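Local coordinates for protein sulfhydryl oxidase 1 (PDB 3LLK) that catalyses the oxidation of thiols to disulfides with an FAD cofactor, presumably passing the electrons to molecular oxygen to give hydrogen peroxide, at residues A[154-158]-A[171-176]; A[69-73]-A[85-90]; A[124-128]-A[250-255]. All coordinates share one frame. Residues are numbered along the deposited sequence.

Interaction 1. Residues A[154-158]-A[171-176]. With FAD (flavin-adenine dinucleotide), chain D.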
loop_
_atom_site.group_PDB
_atom_site.type_symbol
_atom_site.label_atom_id
_atom_site.label_comp_id
_atom_site.label_asym_id
_atom_site.label_seq_id
_atom_site.Cartn_x
_atom_site.Cartn_y
_atom_site.Cartn_z
ATOM N N ILE A 154 0.010 -0.490 8.680
ATOM C CA ILE A 154 0.173 0.439 7.567
ATOM C C ILE A 154 0.486 1.822 8.121
ATOM O O ILE A 154 1.353 2.530 7.601
ATOM C CB ILE A 154 -1.110 0.527 6.698
ATOM C CG1 ILE A 154 -1.225 -0.725 5.821
ATOM C CG2 ILE A 154 -1.081 1.797 5.828
ATOM C CD1 ILE A 154 -2.529 -0.819 5.072
ATOM N N ARG A 155 -0.223 2.214 9.176
ATOM C CA ARG A 155 0.024 3.521 9.779
ATOM C C ARG A 155 1.460 3.514 10.291
ATOM O O ARG A 155 2.206 4.467 10.103
ATOM C CB ARG A 155 -0.947 3.774 10.941
ATOM C CG ARG A 155 -0.817 5.169 11.555
ATOM C CD ARG A 155 -1.705 5.321 12.777
ATOM N NE ARG A 155 -1.576 6.635 13.406
ATOM C CZ ARG A 155 -2.245 6.994 14.499
ATOM N NH1 ARG A 155 -3.084 6.140 15.080
ATOM N NH2 ARG A 155 -2.076 8.201 15.015
ATOM N N GLY A 156 1.843 2.412 10.923
ATOM C CA GLY A 156 3.189 2.296 11.442
ATOM C C GLY A 156 4.227 2.464 10.350
ATOM O O GLY A 156 5.238 3.141 10.554
ATOM N N TYR A 157 3.983 1.858 9.188
ATOM C CA TYR A 157 4.932 1.953 8.085
ATOM C C TYR A 157 5.058 3.377 7.565
ATOM O O TYR A 157 6.155 3.871 7.334
ATOM C CB TYR A 157 4.534 1.052 6.904
ATOM C CG TYR A 157 5.548 1.141 5.775
ATOM C CD1 TYR A 157 6.718 0.379 5.803
ATOM C CD2 TYR A 157 5.398 2.073 4.750
ATOM C CE1 TYR A 157 7.719 0.550 4.842
ATOM C CE2 TYR A 157 6.393 2.251 3.787
ATOM C CZ TYR A 157 7.552 1.488 3.843
ATOM O OH TYR A 157 8.557 1.689 2.919
ATOM N N VAL A 158 3.920 4.022 7.349
ATOM C CA VAL A 158 3.904 5.390 6.851
ATOM C C VAL A 158 4.697 6.319 7.776
ATOM O O VAL A 158 5.554 7.087 7.330
ATOM C CB VAL A 158 2.445 5.888 6.726
ATOM C CG1 VAL A 158 2.411 7.380 6.440
ATOM C CG2 VAL A 158 1.739 5.106 5.597
ATOM N N PHE A 171 -1.279 11.879 5.995
ATOM C CA PHE A 171 -1.886 10.591 6.313
ATOM C C PHE A 171 -2.076 10.413 7.817
ATOM O O PHE A 171 -3.114 9.923 8.272
ATOM C CB PHE A 171 -1.027 9.449 5.750
ATOM C CG PHE A 171 -1.606 8.082 5.988
ATOM C CD1 PHE A 171 -1.345 7.396 7.169
ATOM C CD2 PHE A 171 -2.436 7.489 5.037
ATOM C CE1 PHE A 171 -1.897 6.141 7.401
ATOM C CE2 PHE A 171 -2.995 6.237 5.260
ATOM C CZ PHE A 171 -2.725 5.559 6.446
ATOM N N GLU A 172 -1.076 10.812 8.592
ATOM C CA GLU A 172 -1.158 10.682 10.045
ATOM C C GLU A 172 -2.238 11.609 10.613
ATOM O O GLU A 172 -2.845 11.317 11.647
ATOM C CB GLU A 172 0.205 11.007 10.668
ATOM C CG GLU A 172 0.234 11.045 12.188
ATOM C CD GLU A 172 -0.177 9.735 12.829
ATOM O OE1 GLU A 172 -0.201 8.697 12.133
ATOM O OE2 GLU A 172 -0.464 9.741 14.043
ATOM N N GLN A 173 -2.477 12.722 9.927
ATOM C CA GLN A 173 -3.482 13.677 10.377
ATOM C C GLN A 173 -4.845 12.995 10.396
ATOM O O GLN A 173 -5.635 13.174 11.328
ATOM C CB GLN A 173 -3.506 14.898 9.442
ATOM C CG GLN A 173 -2.166 15.627 9.363
ATOM C CD GLN A 173 -2.083 16.622 8.211
ATOM O OE1 GLN A 173 -2.699 16.430 7.162
ATOM N NE2 GLN A 173 -1.295 17.676 8.395
ATOM N N MET A 174 -5.101 12.193 9.367
ATOM C CA MET A 174 -6.362 11.487 9.249
ATOM C C MET A 174 -6.484 10.369 10.282
ATOM O O MET A 174 -7.512 10.245 10.948
ATOM C CB MET A 174 -6.514 10.925 7.826
ATOM C CG MET A 174 -6.343 11.974 6.715
ATOM S SD MET A 174 -6.898 11.456 5.068
ATOM C CE MET A 174 -5.461 10.522 4.470
ATOM N N ALA A 175 -5.428 9.573 10.428
ATOM C CA ALA A 175 -5.432 8.457 11.371
ATOM C C ALA A 175 -5.870 8.836 12.786
ATOM O O ALA A 175 -6.848 8.299 13.306
ATOM C CB ALA A 175 -4.052 7.804 11.411
ATOM N N ALA A 176 -5.147 9.763 13.406
ATOM C CA ALA A 176 -5.467 10.191 14.770
ATOM C C ALA A 176 -6.850 10.823 14.845
ATOM O O ALA A 176 -7.525 10.767 15.875
ATOM C CB ALA A 176 -4.413 11.179 15.270
HETATM P PA FAD D . -2.558 7.620 -6.434
HETATM O O1A FAD D . -1.165 7.234 -6.079
HETATM O O2A FAD D . -3.365 8.580 -5.634
HETATM O O5B FAD D . -3.449 6.343 -6.626
HETATM C C5B FAD D . -2.974 5.031 -6.936
HETATM C C4B FAD D . -4.128 4.450 -7.710
HETATM O O4B FAD D . -4.985 3.842 -6.706
HETATM C C3B FAD D . -4.957 5.111 -8.833
HETATM O O3B FAD D . -4.362 5.120 -10.130
HETATM C C2B FAD D . -6.216 4.386 -8.676
HETATM O O2B FAD D . -6.321 3.202 -9.404
HETATM C C1B FAD D . -6.321 4.035 -7.183
HETATM N N9A FAD D . -7.019 4.911 -6.297
HETATM C C8A FAD D . -7.277 6.308 -6.324
HETATM N N7A FAD D . -7.991 6.778 -5.356
HETATM C C5A FAD D . -8.258 5.635 -4.614
HETATM C C6A FAD D . -9.036 5.479 -3.451
HETATM N N6A FAD D . -9.698 6.486 -2.866
HETATM N N1A FAD D . -9.190 4.228 -2.887
HETATM C C2A FAD D . -8.676 3.095 -3.442
HETATM N N3A FAD D . -7.901 3.241 -4.602
HETATM C C4A FAD D . -7.724 4.551 -5.147
HETATM N N1 FAD D . 1.446 13.737 -2.148
HETATM C C2 FAD D . 1.486 15.108 -1.998
HETATM O O2 FAD D . 1.905 15.762 -2.967
HETATM N N3 FAD D . 1.008 15.486 -0.750
HETATM C C4 FAD D . 0.525 14.660 0.295
HETATM O O4 FAD D . 0.164 15.177 1.404
HETATM C C4X FAD D . 0.529 13.303 0.046
HETATM N N5 FAD D . 0.162 12.374 1.073
HETATM C C5X FAD D . 0.251 10.964 0.933
HETATM C C6 FAD D . -0.027 10.162 2.057
HETATM C C7 FAD D . 0.040 8.749 1.902
HETATM C C7M FAD D . -0.273 7.944 3.164
HETATM C C8 FAD D . 0.377 8.152 0.650
HETATM C C8M FAD D . 0.465 6.686 0.276
HETATM C C9 FAD D . 0.681 8.981 -0.430
HETATM C C9A FAD D . 0.689 10.399 -0.366
HETATM N N10 FAD D . 0.954 11.466 -1.368
HETATM C C10 FAD D . 1.002 12.827 -1.218
HETATM C "C1'" FAD D . 1.075 11.014 -2.718
HETATM C "C2'" FAD D . -0.160 10.941 -3.564
HETATM O "O2'" FAD D . -1.290 10.485 -2.779
HETATM C "C3'" FAD D . -0.118 10.107 -4.808
HETATM O "O3'" FAD D . 0.297 8.784 -4.492
HETATM C "C4'" FAD D . 0.619 10.610 -6.039
HETATM O "O4'" FAD D . 0.380 12.035 -6.238
HETATM C "C5'" FAD D . 0.454 9.871 -7.296
HETATM O "O5'" FAD D . -0.915 10.014 -7.684
HETATM P P FAD D . -1.642 9.129 -8.731
HETATM O O1P FAD D . -2.485 10.090 -9.444
HETATM O O2P FAD D . -0.710 8.346 -9.583
HETATM O O3P FAD D . -2.582 8.070 -7.964
#

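Interaction 2. Residues A[69-73]-A[85-90]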
loop_
_atom_site.group_PDB
_atom_site.type_symbol
_atom_site.label_atom_id
_atom_site.label_comp_id
_atom_site.label_asym_id
_atom_site.label_seq_id
_atom_site.Cartn_x
_atom_site.Cartn_y
_atom_site.Cartn_z
ATOM N N VAL A 69 11.822 -13.762 4.968
ATOM C CA VAL A 69 12.280 -12.505 5.556
ATOM C C VAL A 69 11.566 -12.294 6.885
ATOM O O VAL A 69 12.179 -11.894 7.867
ATOM C CB VAL A 69 11.990 -11.301 4.632
ATOM C CG1 VAL A 69 12.355 -10.011 5.340
ATOM C CG2 VAL A 69 12.798 -11.435 3.331
ATOM N N ASN A 70 10.268 -12.586 6.906
ATOM C CA ASN A 70 9.464 -12.440 8.112
ATOM C C ASN A 70 10.079 -13.264 9.248
ATOM O O ASN A 70 10.270 -12.761 10.359
ATOM C CB ASN A 70 8.032 -12.915 7.856
ATOM C CG ASN A 70 7.086 -12.549 8.984
ATOM O OD1 ASN A 70 6.110 -13.252 9.242
ATOM N ND2 ASN A 70 7.362 -11.440 9.652
ATOM N N GLU A 71 10.389 -14.527 8.958
ATOM C CA GLU A 71 10.972 -15.424 9.956
ATOM C C GLU A 71 12.366 -14.984 10.401
ATOM O O GLU A 71 12.720 -15.104 11.576
ATOM C CB GLU A 71 11.018 -16.858 9.416
ATOM C CG GLU A 71 9.648 -17.506 9.324
ATOM C CD GLU A 71 8.834 -17.318 10.598
ATOM O OE1 GLU A 71 9.359 -17.615 11.695
ATOM O OE2 GLU A 71 7.669 -16.876 10.510
ATOM N N TRP A 72 13.156 -14.467 9.466
ATOM C CA TRP A 72 14.487 -13.990 9.812
ATOM C C TRP A 72 14.359 -12.847 10.824
ATOM O O TRP A 72 15.107 -12.782 11.801
ATOM C CB TRP A 72 15.217 -13.482 8.573
ATOM C CG TRP A 72 16.589 -12.978 8.882
ATOM C CD1 TRP A 72 17.728 -13.722 9.011
ATOM C CD2 TRP A 72 16.967 -11.616 9.128
ATOM N NE1 TRP A 72 18.793 -12.908 9.316
ATOM C CE2 TRP A 72 18.355 -11.611 9.397
ATOM C CE3 TRP A 72 16.269 -10.401 9.150
ATOM C CZ2 TRP A 72 19.061 -10.434 9.686
ATOM C CZ3 TRP A 72 16.971 -9.228 9.437
ATOM C CH2 TRP A 72 18.353 -9.256 9.701
ATOM N N LEU A 73 13.417 -11.942 10.575
ATOM C CA LEU A 73 13.183 -10.804 11.464
ATOM C C LEU A 73 12.746 -11.270 12.846
ATOM O O LEU A 73 13.234 -10.767 13.862
ATOM C CB LEU A 73 12.107 -9.878 10.888
ATOM C CG LEU A 73 12.521 -8.955 9.744
ATOM C CD1 LEU A 73 11.298 -8.238 9.179
ATOM C CD2 LEU A 73 13.539 -7.948 10.262
ATOM N N PHE A 85 23.065 -5.415 7.770
ATOM C CA PHE A 85 22.768 -6.780 8.180
ATOM C C PHE A 85 21.456 -7.249 7.536
ATOM O O PHE A 85 21.320 -8.410 7.160
ATOM C CB PHE A 85 22.662 -6.832 9.706
ATOM C CG PHE A 85 22.625 -8.223 10.269
ATOM C CD1 PHE A 85 23.539 -9.186 9.846
ATOM C CD2 PHE A 85 21.696 -8.565 11.245
ATOM C CE1 PHE A 85 23.530 -10.476 10.391
ATOM C CE2 PHE A 85 21.679 -9.850 11.798
ATOM C CZ PHE A 85 22.595 -10.804 11.371
ATOM N N PHE A 86 20.492 -6.339 7.419
ATOM C CA PHE A 86 19.207 -6.647 6.794
ATOM C C PHE A 86 19.414 -6.831 5.283
ATOM O O PHE A 86 18.781 -7.681 4.663
ATOM C CB PHE A 86 18.219 -5.505 7.051
ATOM C CG PHE A 86 16.819 -5.753 6.522
ATOM C CD1 PHE A 86 16.024 -6.757 7.059
ATOM C CD2 PHE A 86 16.280 -4.934 5.530
ATOM C CE1 PHE A 86 14.701 -6.943 6.626
ATOM C CE2 PHE A 86 14.960 -5.107 5.086
ATOM C CZ PHE A 86 14.169 -6.115 5.640
ATOM N N LYS A 87 20.304 -6.033 4.695
ATOM C CA LYS A 87 20.594 -6.120 3.259
ATOM C C LYS A 87 21.184 -7.487 2.921
ATOM O O LYS A 87 20.904 -8.059 1.858
ATOM C CB LYS A 87 21.590 -5.039 2.835
ATOM C CG LYS A 87 22.122 -5.204 1.411
ATOM C CD LYS A 87 23.046 -4.063 1.024
ATOM C CE LYS A 87 23.645 -4.282 -0.346
ATOM N NZ LYS A 87 24.453 -5.538 -0.371
ATOM N N THR A 88 22.026 -7.987 3.820
ATOM C CA THR A 88 22.651 -9.283 3.633
ATOM C C THR A 88 21.582 -10.372 3.644
ATOM O O THR A 88 21.658 -11.322 2.865
ATOM C CB THR A 88 23.701 -9.549 4.730
ATOM O OG1 THR A 88 24.751 -8.577 4.617
ATOM C CG2 THR A 88 24.299 -10.939 4.586
ATOM N N ALA A 89 20.579 -10.221 4.511
ATOM C CA ALA A 89 19.494 -11.191 4.605
ATOM C C ALA A 89 18.652 -11.191 3.323
ATOM O O ALA A 89 18.187 -12.240 2.873
ATOM C CB ALA A 89 18.613 -10.880 5.819
ATOM N N LEU A 90 18.453 -10.007 2.750
ATOM C CA LEU A 90 17.695 -9.868 1.508
ATOM C C LEU A 90 18.492 -10.520 0.377
ATOM O O LEU A 90 17.942 -11.284 -0.416
ATOM C CB LEU A 90 17.462 -8.387 1.174
ATOM C CG LEU A 90 16.636 -7.530 2.142
ATOM C CD1 LEU A 90 16.586 -6.102 1.635
ATOM C CD2 LEU A 90 15.227 -8.093 2.272
#

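Interaction 3. Residues A[124-128]-A[250-255]. With FAD (flavin-adenine dinucleotide), chain D.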
loop_
_atom_site.group_PDB
_atom_site.type_symbol
_atom_site.label_atom_id
_atom_site.label_comp_id
_atom_site.label_asym_id
_atom_site.label_seq_id
_atom_site.Cartn_x
_atom_site.Cartn_y
_atom_site.Cartn_z
ATOM N N VAL A 124 -1.745 1.449 -3.775
ATOM C CA VAL A 124 -2.309 0.212 -4.301
ATOM C C VAL A 124 -2.026 -0.935 -3.354
ATOM O O VAL A 124 -2.945 -1.670 -2.994
ATOM C CB VAL A 124 -1.765 -0.126 -5.713
ATOM C CG1 VAL A 124 -2.415 -1.424 -6.236
ATOM C CG2 VAL A 124 -2.085 1.011 -6.667
ATOM N N LEU A 125 -0.770 -1.060 -2.926
ATOM C CA LEU A 125 -0.370 -2.113 -1.994
ATOM C C LEU A 125 -1.194 -2.041 -0.709
ATOM O O LEU A 125 -1.740 -3.053 -0.262
ATOM C CB LEU A 125 1.128 -1.995 -1.660
ATOM C CG LEU A 125 1.724 -2.860 -0.532
ATOM C CD1 LEU A 125 1.444 -4.336 -0.801
ATOM C CD2 LEU A 125 3.240 -2.624 -0.426
ATOM N N PHE A 126 -1.295 -0.844 -0.124
ATOM C CA PHE A 126 -2.057 -0.653 1.116
ATOM C C PHE A 126 -3.525 -1.089 0.978
ATOM O O PHE A 126 -4.037 -1.839 1.811
ATOM C CB PHE A 126 -2.016 0.822 1.577
ATOM C CG PHE A 126 -0.689 1.268 2.163
ATOM C CD1 PHE A 126 0.305 0.349 2.501
ATOM C CD2 PHE A 126 -0.443 2.623 2.375
ATOM C CE1 PHE A 126 1.532 0.779 3.041
ATOM C CE2 PHE A 126 0.775 3.064 2.914
ATOM C CZ PHE A 126 1.761 2.139 3.244
ATOM N N HIS A 127 -4.205 -0.591 -0.053
ATOM C CA HIS A 127 -5.605 -0.949 -0.279
ATOM C C HIS A 127 -5.739 -2.462 -0.425
ATOM O O HIS A 127 -6.647 -3.083 0.133
ATOM C CB HIS A 127 -6.146 -0.276 -1.547
ATOM C CG HIS A 127 -6.358 1.198 -1.409
ATOM N ND1 HIS A 127 -7.281 1.735 -0.539
ATOM C CD2 HIS A 127 -5.745 2.250 -2.004
ATOM C CE1 HIS A 127 -7.225 3.052 -0.600
ATOM N NE2 HIS A 127 -6.303 3.390 -1.483
ATOM N N PHE A 128 -4.816 -3.057 -1.160
ATOM C CA PHE A 128 -4.877 -4.487 -1.382
ATOM C C PHE A 128 -4.759 -5.242 -0.072
ATOM O O PHE A 128 -5.502 -6.201 0.157
ATOM C CB PHE A 128 -3.797 -4.925 -2.368
ATOM C CG PHE A 128 -4.216 -6.074 -3.238
ATOM C CD1 PHE A 128 -4.457 -7.325 -2.686
ATOM C CD2 PHE A 128 -4.400 -5.893 -4.607
ATOM C CE1 PHE A 128 -4.881 -8.390 -3.481
ATOM C CE2 PHE A 128 -4.822 -6.949 -5.416
ATOM C CZ PHE A 128 -5.064 -8.202 -4.851
ATOM N N PHE A 250 -9.567 -4.889 -5.767
ATOM C CA PHE A 250 -8.324 -5.305 -5.126
ATOM C C PHE A 250 -8.353 -6.789 -4.764
ATOM O O PHE A 250 -8.265 -7.153 -3.591
ATOM C CB PHE A 250 -8.085 -4.460 -3.870
ATOM C CG PHE A 250 -7.891 -2.998 -4.158
ATOM C CD1 PHE A 250 -6.721 -2.543 -4.759
ATOM C CD2 PHE A 250 -8.872 -2.075 -3.821
ATOM C CE1 PHE A 250 -6.527 -1.181 -5.017
ATOM C CE2 PHE A 250 -8.689 -0.708 -4.073
ATOM C CZ PHE A 250 -7.508 -0.265 -4.676
ATOM N N SER A 251 -8.480 -7.639 -5.780
ATOM C CA SER A 251 -8.528 -9.088 -5.579
ATOM C C SER A 251 -7.519 -9.782 -6.491
ATOM O O SER A 251 -7.187 -9.281 -7.567
ATOM C CB SER A 251 -9.934 -9.625 -5.877
ATOM O OG SER A 251 -10.212 -9.553 -7.264
ATOM N N PRO A 252 -7.027 -10.957 -6.072
ATOM C CA PRO A 252 -6.051 -11.711 -6.862
ATOM C C PRO A 252 -6.469 -11.949 -8.311
ATOM O O PRO A 252 -5.629 -11.935 -9.209
ATOM C CB PRO A 252 -5.897 -13.008 -6.072
ATOM C CG PRO A 252 -6.118 -12.558 -4.653
ATOM C CD PRO A 252 -7.302 -11.631 -4.788
ATOM N N SER A 253 -7.763 -12.150 -8.541
ATOM C CA SER A 253 -8.248 -12.401 -9.899
ATOM C C SER A 253 -8.156 -11.172 -10.790
ATOM O O SER A 253 -8.116 -11.292 -12.016
ATOM C CB SER A 253 -9.696 -12.912 -9.879
ATOM O OG SER A 253 -10.593 -11.944 -9.357
ATOM N N ASN A 254 -8.110 -9.993 -10.181
ATOM C CA ASN A 254 -8.020 -8.751 -10.938
ATOM C C ASN A 254 -6.574 -8.311 -11.176
ATOM O O ASN A 254 -6.321 -7.192 -11.632
ATOM C CB ASN A 254 -8.789 -7.641 -10.211
ATOM C CG ASN A 254 -9.129 -6.485 -11.121
ATOM O OD1 ASN A 254 -9.533 -6.698 -12.264
ATOM N ND2 ASN A 254 -8.985 -5.257 -10.624
ATOM N N ILE A 255 -5.621 -9.185 -10.864
ATOM C CA ILE A 255 -4.216 -8.851 -11.073
ATOM C C ILE A 255 -3.726 -9.396 -12.403
ATOM O O ILE A 255 -3.972 -10.559 -12.737
ATOM C CB ILE A 255 -3.293 -9.445 -9.982
ATOM C CG1 ILE A 255 -3.668 -8.911 -8.601
ATOM C CG2 ILE A 255 -1.845 -9.065 -10.268
ATOM C CD1 ILE A 255 -2.811 -9.502 -7.500
HETATM P PA FAD D . -2.558 7.620 -6.434
HETATM O O1A FAD D . -1.165 7.234 -6.079
HETATM O O2A FAD D . -3.365 8.580 -5.634
HETATM O O5B FAD D . -3.449 6.343 -6.626
HETATM C C5B FAD D . -2.974 5.031 -6.936
HETATM C C4B FAD D . -4.128 4.450 -7.710
HETATM O O4B FAD D . -4.985 3.842 -6.706
HETATM C C3B FAD D . -4.957 5.111 -8.833
HETATM O O3B FAD D . -4.362 5.120 -10.130
HETATM C C2B FAD D . -6.216 4.386 -8.676
HETATM O O2B FAD D . -6.321 3.202 -9.404
HETATM C C1B FAD D . -6.321 4.035 -7.183
HETATM N N9A FAD D . -7.019 4.911 -6.297
HETATM C C8A FAD D . -7.277 6.308 -6.324
HETATM N N7A FAD D . -7.991 6.778 -5.356
HETATM C C5A FAD D . -8.258 5.635 -4.614
HETATM C C6A FAD D . -9.036 5.479 -3.451
HETATM N N6A FAD D . -9.698 6.486 -2.866
HETATM N N1A FAD D . -9.190 4.228 -2.887
HETATM C C2A FAD D . -8.676 3.095 -3.442
HETATM N N3A FAD D . -7.901 3.241 -4.602
HETATM C C4A FAD D . -7.724 4.551 -5.147
HETATM N N1 FAD D . 1.446 13.737 -2.148
HETATM C C2 FAD D . 1.486 15.108 -1.998
HETATM O O2 FAD D . 1.905 15.762 -2.967
HETATM N N3 FAD D . 1.008 15.486 -0.750
HETATM C C4 FAD D . 0.525 14.660 0.295
HETATM O O4 FAD D . 0.164 15.177 1.404
HETATM C C4X FAD D . 0.529 13.303 0.046
HETATM N N5 FAD D . 0.162 12.374 1.073
HETATM C C5X FAD D . 0.251 10.964 0.933
HETATM C C6 FAD D . -0.027 10.162 2.057
HETATM C C7 FAD D . 0.040 8.749 1.902
HETATM C C7M FAD D . -0.273 7.944 3.164
HETATM C C8 FAD D . 0.377 8.152 0.650
HETATM C C8M FAD D . 0.465 6.686 0.276
HETATM C C9 FAD D . 0.681 8.981 -0.430
HETATM C C9A FAD D . 0.689 10.399 -0.366
HETATM N N10 FAD D . 0.954 11.466 -1.368
HETATM C C10 FAD D . 1.002 12.827 -1.218
HETATM C "C1'" FAD D . 1.075 11.014 -2.718
HETATM C "C2'" FAD D . -0.160 10.941 -3.564
HETATM O "O2'" FAD D . -1.290 10.485 -2.779
HETATM C "C3'" FAD D . -0.118 10.107 -4.808
HETATM O "O3'" FAD D . 0.297 8.784 -4.492
HETATM C "C4'" FAD D . 0.619 10.610 -6.039
HETATM O "O4'" FAD D . 0.380 12.035 -6.238
HETATM C "C5'" FAD D . 0.454 9.871 -7.296
HETATM O "O5'" FAD D . -0.915 10.014 -7.684
HETATM P P FAD D . -1.642 9.129 -8.731
HETATM O O1P FAD D . -2.485 10.090 -9.444
HETATM O O2P FAD D . -0.710 8.346 -9.583
HETATM O O3P FAD D . -2.582 8.070 -7.964
#

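Interaction 1. Residues A[154-158]-A[171-176]
Arg-155 and Glu-172 form a two-pronged salt bridge between helices 150-161 and 165-179. NE of Arg-155 donates to OE1 of Glu-172 at 2.8 Å, and NH2 of Arg-155 donates to OE2 of Glu-172 at a very short 2.4 Å, both nearly linear, with the carboxylate at the edge of the guanidinium. All four side-chain torsions of Arg-155 are near 180°, so the chain spans the gap fully extended, and one guanidinium face rests on the other helix: NE lies 3.4 Å from Ala-175 CB. The arginine is thus a knob in a hole made by Phe-171, Glu-172, Ala-175 and Ala-176. Segments 154-158 and 171-176 run roughly antiparallel (146°, closest approach of their axes 10.6 Å); their consecutive helices form a helical hairpin of the Erv fold, with the Cys-164–Cys-167 disulfide, probably the redox-active pair as in Erv relatives, where the second helix begins. Farther in, the contact turns apolar. Phe-171, an FAD-pocket residue beside the dimethylbenzene end of the flavin, packs its CD1 3.8 Å from Val-158 CG1, while its CZ lies 4.2 Å from Ile-154 CG2. Ile-154 and Val-158 also touch Phe-126 of helix 118-134.

Interaction 2. Residues A[69-73]-A[85-90]
Trp-72 is the main protrusion of this interface. Its CA-to-CB bond points toward helix 83-92, and its indole fills a hollow lined by Phe-85, Phe-86 and Ala-89. The floor of that hollow is the small side chain of Ala-89: its CB lies 3.8 Å from the centroid of the six-membered ring of Trp-72 and only 15° off the ring normal, a CH-pi contact over the face. Phe-85 borders the indole on the more exposed margin, with Trp-72 CZ2 over the face of the phenyl ring and 3.4 Å from Phe-85 CE2; the two rings meet obliquely, their planes at 58°. On the inner side, Trp-72 CZ3 reaches the edge of Phe-86, 3.6 Å from its CD1. Segments 69-73 and 85-90, of helices 60-75 and 83-92, run roughly antiparallel (144°, closest approach of their axes 11.0 Å), and strand 80-82, which pairs with strand 36-38, lies in the connection between them. Both helices belong to the N-terminal half of the chain, probably the degenerate partner in the pseudo-dimer of sulfhydryl oxidase domains, since the FAD pocket is built from later residues. The complementary bump is Phe-86, which enters the hollow between Val-69, Trp-72 and Leu-73: its CE1 lies 4.1 Å from Val-69 CG1 and 3.9 Å from Leu-73 CD2. One turn farther along, Leu-90 CD2 meets Val-69 CG2 at 4.3 Å, where the CA atoms of the two segments are nearest (Val-69 CA to Leu-90 CA, 7.3 Å). Phe-86 and Leu-90 also lean on Leu-27 of helix 16-30, whereas Leu-73 packs on Val-49 of helix 39-55.

Interaction 3. Residues A[124-128]-A[250-255]
The adenine end of the FAD pocket is lined here by two residues far apart in sequence, His-127 from helix 118-134 and Phe-250 from the segment that follows helix 239-249. A face of the His-127 imidazole covers adenine atom C2A, with NE2 of His-127 3.1 Å from C2A of FAD, while Phe-250 presents its ring edge to the cofactor, its CZ 3.5 Å from FAD N3A. NE2 of His-127 is hydrogen-bonded to ND1 of His-196, a residue whose NE2 is hydrogen-bonded to FAD. Between the two pocket residues the main contact is CH-pi: His-127 CB sits over the Phe-250 ring, 3.5 Å from its centroid. The imidazole and phenyl planes are only 20° apart but slid so far that they barely overlap. In this Erv-type helical domain, Phe-250 is where the chain leaves helix 239-249 and turns, through a 3-10 segment at 252-254, into strand 255-256, which pairs in parallel with strand 14-15. Phe-128 packs into that turn. One face of its ring covers the backbone carbonyl carbon of Phe-250, Phe-128 CZ to Phe-250 C being 3.6 Å, and the same CZ lies 3.3 Å from Ser-251 C and 3.7 Å from Ile-255 CD1. Pro-252 N meets the ring edge. Val-124 CG1 adds a looser contact, 4.3 Å from Phe-250 CE1, and Val-124 and Ile-255 both touch Leu-19 of helix 16-30.

Interactions 1 and 3 share the cofactor but sit at different ends of it, the first by the flavin and the third by the adenine. They also touch directly: Phe-126 of interaction 3 packs against Ile-154, Tyr-157 and Val-158 of interaction 1, so consecutive helices 118-134 and 150-161 link them. Interaction 2 lies apart in the N-terminal half, its centre about 25 Å from the centres of the other two and without contact to either. Interaction 1 is only partly buried and combines a salt bridge at its outer margin with the packing of Phe-171. Interactions 2 and 3 are buried and depend on aromatic and aliphatic packing alone between their segments, between helices in 2 and against a turn in 3.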